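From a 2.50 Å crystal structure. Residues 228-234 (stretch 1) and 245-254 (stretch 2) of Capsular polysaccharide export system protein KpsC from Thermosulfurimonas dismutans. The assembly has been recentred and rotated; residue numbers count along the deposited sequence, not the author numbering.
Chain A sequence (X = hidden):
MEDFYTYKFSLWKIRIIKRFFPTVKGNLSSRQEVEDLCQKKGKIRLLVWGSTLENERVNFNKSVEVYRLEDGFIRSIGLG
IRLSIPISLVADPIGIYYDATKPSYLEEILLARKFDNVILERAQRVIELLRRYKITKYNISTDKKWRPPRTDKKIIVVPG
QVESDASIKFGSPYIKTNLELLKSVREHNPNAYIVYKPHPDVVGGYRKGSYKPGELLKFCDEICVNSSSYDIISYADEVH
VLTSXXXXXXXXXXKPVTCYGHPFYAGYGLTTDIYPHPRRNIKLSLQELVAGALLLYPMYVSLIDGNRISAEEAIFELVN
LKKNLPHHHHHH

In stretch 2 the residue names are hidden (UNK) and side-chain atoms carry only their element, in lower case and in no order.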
# COMPACT_ATOMS: atom_id res chain seq x y z
N SER A 228 -10.76 -7.00 -16.35
CA SER A 228 -11.20 -7.02 -14.96
C SER A 228 -10.19 -7.57 -13.95
O SER A 228 -10.12 -8.79 -13.75
CB SER A 228 -12.49 -7.84 -14.87
OG SER A 228 -13.13 -7.66 -13.62
N SER A 229 -9.45 -6.69 -13.27
CA SER A 229 -8.43 -7.12 -12.31
C SER A 229 -8.99 -8.03 -11.21
O SER A 229 -8.89 -9.25 -11.30
CB SER A 229 -7.76 -5.90 -11.66
OG SER A 229 -7.26 -4.99 -12.63
N TYR A 230 -9.58 -7.42 -10.18
CA TYR A 230 -10.19 -8.09 -9.04
C TYR A 230 -11.03 -9.31 -9.40
O TYR A 230 -11.16 -10.24 -8.59
CB TYR A 230 -11.03 -7.06 -8.28
CG TYR A 230 -10.89 -5.68 -8.91
CD1 TYR A 230 -11.78 -5.26 -9.88
CD2 TYR A 230 -9.84 -4.84 -8.57
CE1 TYR A 230 -11.65 -4.02 -10.48
CE2 TYR A 230 -9.70 -3.59 -9.17
CZ TYR A 230 -10.61 -3.19 -10.12
OH TYR A 230 -10.47 -1.95 -10.71
N ASP A 231 -11.61 -9.34 -10.60
CA ASP A 231 -12.29 -10.54 -11.09
C ASP A 231 -11.38 -11.41 -11.94
O ASP A 231 -11.86 -12.18 -12.79
CB ASP A 231 -13.56 -10.18 -11.84
CG ASP A 231 -14.68 -9.72 -10.91
OD1 ASP A 231 -15.00 -8.52 -10.91
OD2 ASP A 231 -15.21 -10.57 -10.17
N ILE A 232 -10.07 -11.28 -11.76
CA ILE A 232 -9.14 -12.38 -12.02
C ILE A 232 -8.77 -13.08 -10.71
O ILE A 232 -8.37 -14.25 -10.74
CB ILE A 232 -7.87 -11.90 -12.75
CG1 ILE A 232 -8.21 -11.19 -14.06
CG2 ILE A 232 -6.96 -13.07 -13.10
CD1 ILE A 232 -6.99 -10.58 -14.74
N ILE A 233 -8.94 -12.41 -9.57
CA ILE A 233 -8.63 -13.00 -8.27
C ILE A 233 -9.55 -14.19 -7.99
O ILE A 233 -9.10 -15.25 -7.53
CB ILE A 233 -8.75 -11.94 -7.16
CG1 ILE A 233 -7.89 -10.72 -7.49
CG2 ILE A 233 -8.36 -12.52 -5.80
CD1 ILE A 233 -7.94 -9.62 -6.45
N SER A 234 -10.85 -14.03 -8.26
CA SER A 234 -11.83 -15.06 -7.91
C SER A 234 -11.58 -16.37 -8.64
O SER A 234 -11.93 -17.44 -8.14
CB SER A 234 -13.24 -14.55 -8.20
OG SER A 234 -13.38 -14.23 -9.57
N UNK A 245 0.05 -3.95 -3.75
CA UNK A 245 -1.18 -3.77 -2.98
C UNK A 245 -2.26 -4.76 -3.42
O UNK A 245 -3.17 -5.06 -2.65
c UNK A 245 -2.60 -1.98 -0.82
c UNK A 245 -2.89 -1.88 -2.31
c UNK A 245 -3.28 -0.46 -2.70
c UNK A 245 -1.68 -2.33 -3.13
N UNK A 246 -2.16 -5.25 -4.66
CA UNK A 246 -3.04 -6.30 -5.15
C UNK A 246 -3.14 -7.47 -4.17
O UNK A 246 -4.21 -8.07 -4.02
c UNK A 246 -3.53 -7.50 -7.34
c UNK A 246 -3.58 -8.89 -7.34
c UNK A 246 -5.34 -7.48 -8.93
c UNK A 246 -4.41 -6.81 -8.15
c UNK A 246 -5.38 -8.85 -8.92
c UNK A 246 -2.52 -6.78 -6.51
c UNK A 246 -4.50 -9.56 -8.12
N UNK A 247 -2.04 -7.79 -3.50
CA UNK A 247 -2.05 -8.90 -2.55
C UNK A 247 -2.84 -8.61 -1.29
O UNK A 247 -3.38 -9.54 -0.68
N UNK A 248 -2.90 -7.35 -0.86
CA UNK A 248 -3.75 -7.00 0.26
C UNK A 248 -5.22 -7.12 -0.10
O UNK A 248 -6.05 -7.48 0.75
c UNK A 248 -5.84 -4.25 4.03
c UNK A 248 -3.43 -5.58 0.75
c UNK A 248 -4.98 -3.92 1.83
c UNK A 248 -4.38 -5.88 3.06
c UNK A 248 -5.16 -5.45 4.12
c UNK A 248 -4.29 -5.12 1.90
c UNK A 248 -5.75 -3.49 2.89
N UNK A 249 -5.57 -6.83 -1.36
CA UNK A 249 -6.94 -7.03 -1.81
C UNK A 249 -7.29 -8.51 -1.86
O UNK A 249 -8.42 -8.90 -1.55
o UNK A 249 -7.85 -6.03 -6.01
c UNK A 249 -8.69 -5.86 -5.10
c UNK A 249 -8.51 -6.60 -3.79
o UNK A 249 -9.67 -5.11 -5.23
c UNK A 249 -7.14 -6.38 -3.18
N UNK A 250 -6.33 -9.35 -2.25
CA UNK A 250 -6.58 -10.79 -2.29
C UNK A 250 -6.83 -11.34 -0.89
O UNK A 250 -7.66 -12.24 -0.71
c UNK A 250 -5.41 -11.51 -2.95
N UNK A 251 -6.12 -10.81 0.11
CA UNK A 251 -6.36 -11.22 1.49
C UNK A 251 -7.78 -10.91 1.93
O UNK A 251 -8.44 -11.74 2.56
c UNK A 251 -5.35 -10.54 2.42
c UNK A 251 -4.00 -11.22 2.59
c UNK A 251 -4.18 -12.59 3.25
c UNK A 251 -3.07 -10.35 3.42
N UNK A 252 -8.27 -9.71 1.60
CA UNK A 252 -9.64 -9.35 1.91
C UNK A 252 -10.61 -10.28 1.19
O UNK A 252 -11.64 -10.68 1.75
c UNK A 252 -11.32 -7.47 1.86
c UNK A 252 -8.90 -6.98 2.28
c UNK A 252 -9.90 -7.87 1.54
c UNK A 252 -8.81 -5.56 1.75
N UNK A 253 -10.29 -10.67 -0.04
CA UNK A 253 -11.13 -11.61 -0.77
C UNK A 253 -11.04 -13.02 -0.20
O UNK A 253 -11.89 -13.86 -0.53
c UNK A 253 -10.75 -11.62 -2.25
N UNK A 254 -10.04 -13.31 0.63
CA UNK A 254 -9.89 -14.61 1.25
C UNK A 254 -9.01 -15.58 0.50
O UNK A 254 -8.87 -16.73 0.95

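Position 245 carries four side-chain carbons, forked at the second. It lies out of reach of stretch 1. The fork at the second carbon identifies Leu245.

Position 246 has one carbon followed by a ring of six carbons, with no oxygen on the ring. The CA-to-CB bond points sideways, but the ring comes nearer to stretch 1. One ring carbon lies 3.4 Å from CG1 of Ile233, and another 4.0 Å from CB of Ser229. An all-carbon six-membered ring on a single carbon is Phe246. Ser229 CB approaches the edge of this ring, near its plane.

Position 247 has no side-chain atoms, so it is Gly247. A CB here would point away from stretch 1, with none of that stretch within 5.5 Å.

Position 248 again shows one carbon and a ring of six carbons. This is Phe248. It is buried, but its side chain is out of reach of stretch 1, so its packing lies elsewhere in the structure.

Position 249 has three carbons in a row, the third carrying two oxygens. The CA-to-CB bond points toward stretch 1. One oxygen is 3.4 Å from CD2 of Tyr230, and the other 3.6 Å from CD1 of Ile233. A carboxylate at the third carbon makes this Glu249. Neither approach is a hydrogen bond, because both partners are carbons.

Position 250 has a single carbon, CB, 4.2 Å from CG2 of Ile233. It is Ala250.

Position 251 has four carbons forked at the second, out of reach of stretch 1. It is Leu251.

Position 252 also has four carbons, but the fork is at the first and one arm is two carbons long. It is Ile252, also out of reach.

Position 253 has one carbon, CB, 4.4 Å from CG2 of Ile233. It is Ala253.

Position 254 has no side chain. Its phi is positive, 93°, and a CB would jam against the carbonyl O of Ala253. This is Gly254, which ends the helix in a Schellman motif.

The contact centres on Ile233. Its side chain is a knob in a hole formed by Phe246, Glu249, Ala250 and Ala253. These positions are spaced by three, one and three residues, so the helix brings them onto one side. The two small alanines meet CG2, while the Phe246 ring packs against CG1. No hydrogen bond crosses between the stretches. The contact is mainly apolar packing and buries 281 Å², both sides summed.

Stretch 2, residues 245-254: LFGFEALIAG
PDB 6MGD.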